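Local coordinates for beta subunit of photoactivated adenylyl cyclase (PDB 5M2A), which probably makes cyclic AMP from ATP under blue light, using a flavin-binding BLUF domain to control an adenylyl cyclase catalytic domain, at residues 162-171 with 341-350; 306-314 with 324-332. All blocks are in the same frame, centred on the assembly; numbering follows the deposited sequence. Where two conformers were deposited one is given.

Contact 1: 162-171 with 341-350; sequences LAFSTLTEKL and ITQLIRQTLE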
loop_
_atom_site.group_PDB
_atom_site.type_symbol
_atom_site.label_atom_id
_atom_site.label_comp_id
_atom_site.label_asym_id
_atom_site.label_seq_id
_atom_site.Cartn_x
_atom_site.Cartn_y
_atom_site.Cartn_z
ATOM N N LEU A 162 -5.501 -10.558 19.713
ATOM C CA LEU A 162 -5.182 -11.634 20.643
ATOM C C LEU A 162 -5.783 -12.950 20.171
ATOM O O LEU A 162 -6.941 -13.001 19.746
ATOM C CB LEU A 162 -5.720 -11.306 22.040
ATOM C CG LEU A 162 -5.417 -12.343 23.119
ATOM C CD1 LEU A 162 -3.926 -12.342 23.428
ATOM C CD2 LEU A 162 -6.240 -12.079 24.370
ATOM N N ALA A 163 -4.989 -14.025 20.267
ATOM C CA ALA A 163 -5.423 -15.373 19.890
ATOM C C ALA A 163 -5.927 -15.430 18.450
ATOM O O ALA A 163 -6.856 -16.178 18.132
ATOM C CB ALA A 163 -6.494 -15.906 20.845
ATOM N N PHE A 164 -5.333 -14.635 17.563
ATOM C CA PHE A 164 -5.831 -14.608 16.190
ATOM C C PHE A 164 -5.706 -15.971 15.516
ATOM O O PHE A 164 -6.539 -16.320 14.670
ATOM C CB PHE A 164 -5.097 -13.534 15.391
ATOM C CG PHE A 164 -5.687 -13.294 14.029
ATOM C CD1 PHE A 164 -6.973 -12.805 13.905
ATOM C CD2 PHE A 164 -4.953 -13.567 12.884
ATOM C CE1 PHE A 164 -7.536 -12.578 12.657
ATOM C CE2 PHE A 164 -5.504 -13.343 11.629
ATOM C CZ PHE A 164 -6.796 -12.847 11.515
ATOM N N SER A 165 -4.690 -16.760 15.882
ATOM C CA SER A 165 -4.571 -18.100 15.314
ATOM C C SER A 165 -5.775 -18.958 15.668
ATOM O O SER A 165 -6.227 -19.766 14.850
ATOM C CB SER A 165 -3.283 -18.778 15.788
ATOM O OG SER A 165 -2.155 -18.157 15.199
ATOM N N THR A 166 -6.316 -18.795 16.873
ATOM C CA THR A 166 -7.495 -19.573 17.247
ATOM C C THR A 166 -8.721 -19.104 16.472
ATOM O O THR A 166 -9.535 -19.921 16.021
ATOM C CB THR A 166 -7.738 -19.461 18.750
ATOM O OG1 THR A 166 -6.542 -19.824 19.460
ATOM C CG2 THR A 166 -8.872 -20.373 19.172
ATOM N N LEU A 167 -8.869 -17.787 16.317
ATOM C CA LEU A 167 -9.993 -17.249 15.560
ATOM C C LEU A 167 -9.969 -17.726 14.113
ATOM O O LEU A 167 -11.006 -18.127 13.569
ATOM C CB LEU A 167 -9.971 -15.722 15.623
ATOM C CG LEU A 167 -10.098 -15.170 17.044
ATOM C CD1 LEU A 167 -9.797 -13.686 17.066
ATOM C CD2 LEU A 167 -11.484 -15.442 17.620
ATOM N N THR A 168 -8.795 -17.698 13.473
ATOM C CA THR A 168 -8.713 -18.155 12.086
ATOM C C THR A 168 -8.908 -19.657 11.979
ATOM O O THR A 168 -9.412 -20.143 10.959
ATOM C CB THR A 168 -7.373 -17.765 11.459
ATOM O OG1 THR A 168 -6.292 -18.275 12.251
ATOM C CG2 THR A 168 -7.267 -16.266 11.353
ATOM N N GLU A 169 -8.522 -20.407 13.011
ATOM C CA GLU A 169 -8.708 -21.852 12.978
ATOM C C GLU A 169 -10.170 -22.250 13.127
ATOM O O GLU A 169 -10.602 -23.239 12.526
ATOM C CB GLU A 169 -7.877 -22.519 14.077
ATOM C CG GLU A 169 -8.000 -24.038 14.090
ATOM C CD GLU A 169 -7.209 -24.690 15.206
ATOM O OE1 GLU A 169 -6.940 -24.021 16.225
ATOM O OE2 GLU A 169 -6.853 -25.878 15.063
ATOM N N LYS A 170 -10.944 -21.507 13.916
ATOM C CA LYS A 170 -12.302 -21.915 14.249
ATOM C C LYS A 170 -13.389 -21.149 13.500
ATOM O O LYS A 170 -14.528 -21.626 13.451
ATOM C CB LYS A 170 -12.535 -21.763 15.758
ATOM C CG LYS A 170 -11.615 -22.621 16.628
ATOM C CD LYS A 170 -11.486 -24.024 16.063
ATOM C CE LYS A 170 -10.929 -25.002 17.085
ATOM N NZ LYS A 170 -12.011 -25.663 17.875
ATOM N N LEU A 171 -13.083 -19.989 12.925
ATOM C CA LEU A 171 -14.176 -19.237 12.319
ATOM C C LEU A 171 -14.189 -19.413 10.804
ATOM O O LEU A 171 -13.141 -19.623 10.193
ATOM C CB LEU A 171 -14.035 -17.748 12.642
ATOM C CG LEU A 171 -14.317 -17.343 14.086
ATOM C CD1 LEU A 171 -13.961 -15.881 14.257
ATOM C CD2 LEU A 171 -15.781 -17.606 14.422
ATOM N N ILE A 341 -8.279 -15.979 29.024
ATOM C CA ILE A 341 -9.059 -15.426 27.925
ATOM C C ILE A 341 -8.824 -16.201 26.636
ATOM O O ILE A 341 -9.772 -16.474 25.889
ATOM C CB ILE A 341 -8.750 -13.926 27.765
ATOM C CG1 ILE A 341 -9.367 -13.157 28.934
ATOM C CG2 ILE A 341 -9.283 -13.403 26.447
ATOM C CD1 ILE A 341 -10.872 -13.276 29.029
ATOM N N THR A 342 -7.574 -16.579 26.342
ATOM C CA THR A 342 -7.319 -17.376 25.146
ATOM C C THR A 342 -7.993 -18.740 25.234
ATOM O O THR A 342 -8.419 -19.287 24.212
ATOM C CB THR A 342 -5.815 -17.537 24.922
ATOM O OG1 THR A 342 -5.229 -18.203 26.045
ATOM C CG2 THR A 342 -5.151 -16.179 24.742
ATOM N N GLN A 343 -8.101 -19.298 26.449
ATOM C CA GLN A 343 -8.834 -20.550 26.646
ATOM C C GLN A 343 -10.333 -20.349 26.460
ATOM O O GLN A 343 -11.025 -21.227 25.925
ATOM C CB GLN A 343 -8.579 -21.107 28.048
ATOM C CG GLN A 343 -7.153 -21.480 28.391
ATOM C CD GLN A 343 -7.023 -21.877 29.857
ATOM O OE1 GLN A 343 -8.026 -22.084 30.545
ATOM N NE2 GLN A 343 -5.791 -21.975 30.343
ATOM N N LEU A 344 -10.859 -19.229 26.960
ATOM C CA LEU A 344 -12.265 -18.899 26.766
ATOM C C LEU A 344 -12.586 -18.719 25.288
ATOM O O LEU A 344 -13.641 -19.151 24.814
ATOM C CB LEU A 344 -12.609 -17.628 27.540
ATOM C CG LEU A 344 -14.007 -17.051 27.305
ATOM C CD1 LEU A 344 -15.041 -17.869 28.073
ATOM C CD2 LEU A 344 -14.059 -15.591 27.700
ATOM N N ILE A 345 -11.689 -18.079 24.542
ATOM C CA ILE A 345 -11.908 -17.900 23.108
ATOM C C ILE A 345 -12.022 -19.254 22.415
ATOM O O ILE A 345 -12.986 -19.521 21.685
ATOM C CB ILE A 345 -10.790 -17.021 22.517
ATOM C CG1 ILE A 345 -10.930 -15.609 23.090
ATOM C CG2 ILE A 345 -10.832 -17.031 21.002
ATOM C CD1 ILE A 345 -9.825 -14.627 22.688
ATOM N N ARG A 346 -11.079 -20.157 22.688
ATOM C CA ARG A 346 -11.141 -21.482 22.087
ATOM C C ARG A 346 -12.397 -22.233 22.525
ATOM O O ARG A 346 -13.079 -22.852 21.703
ATOM C CB ARG A 346 -9.882 -22.277 22.433
ATOM C CG ARG A 346 -9.930 -23.728 21.982
ATOM C CD ARG A 346 -8.553 -24.367 22.023
ATOM N NE ARG A 346 -7.634 -23.711 21.098
ATOM C CZ ARG A 346 -7.552 -23.994 19.802
ATOM N NH1 ARG A 346 -8.335 -24.924 19.275
ATOM N NH2 ARG A 346 -6.687 -23.345 19.034
ATOM N N GLN A 347 -12.731 -22.173 23.815
ATOM C CA GLN A 347 -13.900 -22.899 24.301
ATOM C C GLN A 347 -15.197 -22.289 23.775
ATOM O O GLN A 347 -16.160 -23.012 23.496
ATOM C CB GLN A 347 -13.892 -22.941 25.830
ATOM C CG GLN A 347 -12.840 -23.881 26.396
ATOM C CD GLN A 347 -12.886 -23.975 27.911
ATOM O OE1 GLN A 347 -13.093 -22.977 28.602
ATOM N NE2 GLN A 347 -12.692 -25.178 28.434
ATOM N N THR A 348 -15.248 -20.961 23.638
ATOM C CA THR A 348 -16.423 -20.331 23.042
ATOM C C THR A 348 -16.631 -20.813 21.609
ATOM O O THR A 348 -17.765 -21.057 21.179
ATOM C CB THR A 348 -16.285 -18.808 23.080
ATOM O OG1 THR A 348 -16.228 -18.366 24.442
ATOM C CG2 THR A 348 -17.466 -18.139 22.390
ATOM N N LEU A 349 -15.538 -20.968 20.862
ATOM C CA LEU A 349 -15.608 -21.386 19.467
ATOM C C LEU A 349 -15.686 -22.895 19.295
ATOM O O LEU A 349 -15.885 -23.358 18.168
ATOM C CB LEU A 349 -14.398 -20.849 18.701
ATOM C CG LEU A 349 -14.305 -19.324 18.609
ATOM C CD1 LEU A 349 -13.015 -18.908 17.924
ATOM C CD2 LEU A 349 -15.511 -18.780 17.871
ATOM N N GLU A 350 -15.524 -23.666 20.370
ATOM C CA GLU A 350 -15.717 -25.109 20.304
ATOM C C GLU A 350 -17.198 -25.435 20.152
ATOM O O GLU A 350 -18.031 -24.975 20.940
ATOM C CB GLU A 350 -15.164 -25.788 21.561
ATOM C CG GLU A 350 -13.651 -25.856 21.656
ATOM C CD GLU A 350 -13.031 -26.751 20.603
ATOM O OE1 GLU A 350 -13.735 -27.641 20.075
ATOM O OE2 GLU A 350 -11.833 -26.564 20.296
HETATM O O HOH W 1 -6.653 -20.214 22.191
#
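Helix 164-170 and helix 341-349 run nearly parallel, 4° apart, with their axes 9.8 Å apart at closest approach; Ala163, at the N-cap of the first, and Thr166 and Lys170 within it lie nearest Thr342, Arg346 and Leu349 of the second. An apolar seam fills the inner side. Leu162 puts CD2 3.9 Å from Ile341 CG2, the two side chains crossing at about a right angle. Ala163 CB rests on Ile345 CD1 and Thr342 CG2. Further along, Leu167 CD2 sits 3.8 Å from both Ile345 CG2 and Leu349 CD1. Leu349 crosses Lys170 at a slant, CB to CB 3.6 Å, and its other methyl, CD2, meets Leu171 CD2. This packing sets the C-terminal helix of the chain against the first helix after strand 150-161 of the class III cyclase domain. That strand supplies Asp160 and Ile161 to the magnesium site, and the Leu162 side chain is about 7 Å from the ion. On the side turned from helix 341-349, Phe164 packs on Leu272 of the second subunit. The outer rim is polar. Arg346 leaves its backbone with CG anti to N (chi1 173°) and bends at chi3, which lays its guanidinium over Thr166 CG2. Its NH2 points in plane at Glu169 OE1, 2.9 Å away, in a nearly straight salt bridge, although the carboxylate is turned 73° from the guanidinium. Without the guanidinium, as with an alanine here, Glu169 would probably lose its cationic mate and the Thr166 methyl its cover. A water bonds Thr166 OG1 and donates to Thr342 O, both at 2.8 Å. Lys170 NZ lies 2.6 Å from OE2 of the poorly ordered Glu350, above its carboxylate plane. This acid probably offsets the nearness of the Lys170 and Arg346 charges.

Contact 2: 306-314 with 324-332; sequences QWTFINLGA and IEVYTVNEA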
loop_
_atom_site.group_PDB
_atom_site.type_symbol
_atom_site.label_atom_id
_atom_site.label_comp_id
_atom_site.label_asym_id
_atom_site.label_seq_id
_atom_site.Cartn_x
_atom_site.Cartn_y
_atom_site.Cartn_z
ATOM N N GLN A 306 0.763 13.283 32.875
ATOM C CA GLN A 306 1.040 12.659 34.170
ATOM C C GLN A 306 0.574 11.202 34.182
ATOM O O GLN A 306 -0.268 10.787 34.977
ATOM C CB GLN A 306 0.383 13.458 35.292
ATOM C CG GLN A 306 0.885 14.886 35.424
ATOM C CD GLN A 306 2.314 14.964 35.927
ATOM O OE1 GLN A 306 2.690 14.280 36.881
ATOM N NE2 GLN A 306 3.121 15.803 35.285
ATOM N N TRP A 307 1.139 10.416 33.273
ATOM C CA TRP A 307 0.878 8.986 33.300
ATOM C C TRP A 307 1.502 8.369 34.547
ATOM O O TRP A 307 2.518 8.846 35.057
ATOM C CB TRP A 307 1.450 8.300 32.059
ATOM C CG TRP A 307 0.950 8.870 30.776
ATOM C CD1 TRP A 307 1.630 9.684 29.922
ATOM C CD2 TRP A 307 -0.343 8.670 30.201
ATOM N NE1 TRP A 307 0.841 9.996 28.842
ATOM C CE2 TRP A 307 -0.378 9.389 28.991
ATOM C CE3 TRP A 307 -1.474 7.945 30.589
ATOM C CZ2 TRP A 307 -1.503 9.417 28.168
ATOM C CZ3 TRP A 307 -2.593 7.970 29.776
ATOM C CH2 TRP A 307 -2.600 8.694 28.574
ATOM N N THR A 308 0.884 7.296 35.036
ATOM C CA THR A 308 1.505 6.456 36.061
ATOM C C THR A 308 2.291 5.375 35.328
ATOM O O THR A 308 1.761 4.325 34.965
ATOM C CB THR A 308 0.457 5.862 36.992
ATOM O OG1 THR A 308 -0.243 6.920 37.656
ATOM C CG2 THR A 308 1.119 4.964 38.030
ATOM N N PHE A 309 3.571 5.644 35.095
ATOM C CA PHE A 309 4.406 4.702 34.370
ATOM C C PHE A 309 4.806 3.556 35.288
ATOM O O PHE A 309 5.099 3.751 36.473
ATOM C CB PHE A 309 5.650 5.393 33.811
ATOM C CG PHE A 309 5.365 6.351 32.680
ATOM C CD1 PHE A 309 5.009 5.886 31.432
ATOM C CD2 PHE A 309 5.497 7.727 32.873
ATOM C CE1 PHE A 309 4.761 6.779 30.384
ATOM C CE2 PHE A 309 5.258 8.620 31.837
ATOM C CZ PHE A 309 4.885 8.142 30.589
ATOM N N ILE A 310 4.804 2.352 34.731
ATOM C CA ILE A 310 5.105 1.131 35.463
ATOM C C ILE A 310 6.252 0.435 34.750
ATOM O O ILE A 310 6.174 0.183 33.540
ATOM C CB ILE A 310 3.870 0.215 35.556
ATOM C CG1 ILE A 310 2.805 0.863 36.448
ATOM C CG2 ILE A 310 4.271 -1.157 36.084
ATOM C CD1 ILE A 310 1.508 0.094 36.531
ATOM N N ASN A 311 7.322 0.150 35.485
ATOM C CA ASN A 311 8.478 -0.510 34.897
ATOM C C ASN A 311 8.274 -2.021 34.914
ATOM O O ASN A 311 8.148 -2.628 35.985
ATOM C CB ASN A 311 9.755 -0.132 35.641
ATOM C CG ASN A 311 10.991 -0.701 34.984
ATOM O OD1 ASN A 311 11.282 -1.892 35.104
ATOM N ND2 ASN A 311 11.722 0.146 34.271
ATOM N N LEU A 312 8.263 -2.625 33.726
ATOM C CA LEU A 312 8.073 -4.058 33.565
ATOM C C LEU A 312 9.391 -4.807 33.401
ATOM O O LEU A 312 9.393 -5.955 32.944
ATOM C CB LEU A 312 7.149 -4.327 32.375
ATOM C CG LEU A 312 5.770 -3.688 32.542
ATOM C CD1 LEU A 312 4.909 -3.918 31.314
ATOM C CD2 LEU A 312 5.092 -4.243 33.792
ATOM N N GLY A 313 10.511 -4.170 33.745
ATOM C CA GLY A 313 11.797 -4.840 33.760
ATOM C C GLY A 313 12.426 -4.938 32.383
ATOM O O GLY A 313 11.859 -4.543 31.365
ATOM N N ALA A 314 13.641 -5.478 32.364
ATOM C CA ALA A 314 14.372 -5.653 31.117
ATOM C C ALA A 314 13.951 -6.942 30.422
ATOM O O ALA A 314 13.792 -7.987 31.058
ATOM C CB ALA A 314 15.880 -5.661 31.375
ATOM N N ILE A 324 16.181 -4.506 26.711
ATOM C CA ILE A 324 15.624 -3.161 26.774
ATOM C C ILE A 324 14.615 -3.089 27.913
ATOM O O ILE A 324 13.876 -4.043 28.180
ATOM C CB ILE A 324 14.957 -2.756 25.444
ATOM C CG1 ILE A 324 13.879 -3.777 25.074
ATOM C CG2 ILE A 324 15.989 -2.631 24.335
ATOM C CD1 ILE A 324 12.821 -3.226 24.158
ATOM N N GLU A 325 14.586 -1.939 28.581
ATOM C CA GLU A 325 13.591 -1.689 29.614
ATOM C C GLU A 325 12.213 -1.572 28.981
ATOM O O GLU A 325 12.032 -0.852 27.995
ATOM C CB GLU A 325 13.923 -0.409 30.377
ATOM C CG GLU A 325 15.020 -0.579 31.402
ATOM C CD GLU A 325 14.674 -1.635 32.436
ATOM O OE1 GLU A 325 13.702 -1.437 33.195
ATOM O OE2 GLU A 325 15.366 -2.673 32.481
ATOM N N VAL A 326 11.239 -2.276 29.545
ATOM C CA VAL A 326 9.862 -2.228 29.060
ATOM C C VAL A 326 9.020 -1.472 30.072
ATOM O O VAL A 326 9.149 -1.684 31.282
ATOM C CB VAL A 326 9.292 -3.634 28.823
ATOM C CG1 VAL A 326 7.841 -3.531 28.351
ATOM C CG2 VAL A 326 10.151 -4.369 27.814
ATOM N N TYR A 327 8.163 -0.588 29.574
ATOM C CA TYR A 327 7.264 0.187 30.406
ATOM C C TYR A 327 5.832 0.009 29.930
ATOM O O TYR A 327 5.571 -0.437 28.814
ATOM C CB TYR A 327 7.608 1.681 30.374
ATOM C CG TYR A 327 8.901 2.027 31.049
ATOM C CD1 TYR A 327 10.104 2.006 30.348
ATOM C CD2 TYR A 327 8.924 2.368 32.390
ATOM C CE1 TYR A 327 11.299 2.320 30.980
ATOM C CE2 TYR A 327 10.106 2.681 33.024
ATOM C CZ TYR A 327 11.285 2.658 32.315
ATOM O OH TYR A 327 12.456 2.974 32.963
ATOM N N THR A 328 4.915 0.412 30.796
ATOM C CA THR A 328 3.510 0.518 30.464
ATOM C C THR A 328 2.929 1.658 31.287
ATOM O O THR A 328 3.655 2.372 31.988
ATOM C CB THR A 328 2.789 -0.812 30.712
ATOM O OG1 THR A 328 1.446 -0.719 30.223
ATOM C CG2 THR A 328 2.758 -1.140 32.196
ATOM N N VAL A 329 1.619 1.852 31.177
ATOM C CA VAL A 329 0.904 2.775 32.047
ATOM C C VAL A 329 -0.140 1.992 32.829
ATOM O O VAL A 329 -0.641 0.959 32.373
ATOM C CB VAL A 329 0.259 3.950 31.269
ATOM C CG1 VAL A 329 1.356 4.821 30.606
ATOM C CG2 VAL A 329 -0.729 3.451 30.213
ATOM N N ASN A 330 -0.438 2.477 34.040
ATOM C CA ASN A 330 -1.410 1.803 34.895
ATOM C C ASN A 330 -2.747 1.618 34.180
ATOM O O ASN A 330 -3.414 0.587 34.342
ATOM C CB ASN A 330 -1.591 2.602 36.185
ATOM C CG ASN A 330 -2.502 1.908 37.184
ATOM O OD1 ASN A 330 -3.569 2.420 37.530
ATOM N ND2 ASN A 330 -2.083 0.744 37.654
ATOM N N GLU A 331 -3.151 2.605 33.379
ATOM C CA GLU A 331 -4.425 2.531 32.666
ATOM C C GLU A 331 -4.498 1.359 31.683
ATOM O O GLU A 331 -5.603 0.964 31.294
ATOM C CB GLU A 331 -4.682 3.845 31.910
ATOM C CG GLU A 331 -4.893 5.073 32.795
ATOM C CD GLU A 331 -6.176 5.006 33.613
ATOM O OE1 GLU A 331 -7.195 4.504 33.098
ATOM O OE2 GLU A 331 -6.167 5.457 34.778
ATOM N N ALA A 332 -3.363 0.791 31.273
ATOM C CA ALA A 332 -3.362 -0.315 30.321
ATOM C C ALA A 332 -3.525 -1.677 30.991
ATOM O O ALA A 332 -3.476 -2.705 30.306
ATOM C CB ALA A 332 -2.080 -0.309 29.485
#
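This is the pairing within a beta hairpin, strands 309-314 and 324-329, near the surface of the cyclase domain. Phe309 faces Val329 and Asn311 faces Tyr327 in antiparallel non-hydrogen-bonded pairs. Ile310 and Thr328 form the hydrogen-bonded pair between them, with Ile310 N to Thr328 O and Thr328 N to Ile310 O both at 3.0 Å. On its other side strand 324-329 pairs with strand 293-296, so the hairpin extends the mixed sheet of the domain. The register slips by one residue between Asn311 and Ala314, a beta bulge. The ladder continues past it through Leu312 N to Val326 O and Val326 N to Gly313 O. Gly313 has a positive phi of 81°, which glycine adopts easily.

One face carries Ile310 and Thr328, and Leu312 at the bulge leans onto Thr328. Thr328 CG2 takes Leu312 CD1 at 3.6 Å and also lies against Ile310 CB. Thr328 OG1 is held by Leu293 O of the neighbouring strand. The other face carries Phe309 and Val329, lying side by side, with Phe309 CD1 3.9 Å from Val329 CG1. Trp307 CB reaches the same Val329 methyl and also covers one face of the Phe309 ring. The indole NE1 of Trp307 bonds to Asp216 at helix 215-235.

At the bulge Asn311 does two jobs. CG lies anti to the backbone N (chi1 -175°), which brings the amide beside the Tyr327 ring; the two planes are nearly perpendicular. OD1 accepts from Gly313 N at 2.8 Å, closing an Asx turn, with the donor above the carbonyl plane. ND2 turns to Glu325, whose carboxylate is nearly coplanar with the amide, and donates in its own plane to OE1 at 2.8 Å.

How the contacts relate
Both contacts belong to the cyclase half of the chain. Their centres are 28 Å apart and their nearest atoms about 11 Å, so they do not touch. Along the chain contact 2 is nested inside the loop closed by contact 1. Helix 164-170 comes first, then most of the catalytic domain, then the hairpin of contact 2. After strand 324-329 and a short 3-10 turn, the chain enters helix 338-349, which returns to helix 164-170. Contact 2 therefore adds the last two strands to the mixed sheet, and contact 1 brings the C-terminal helix back beside the segment that follows strand 150-161 and the magnesium site.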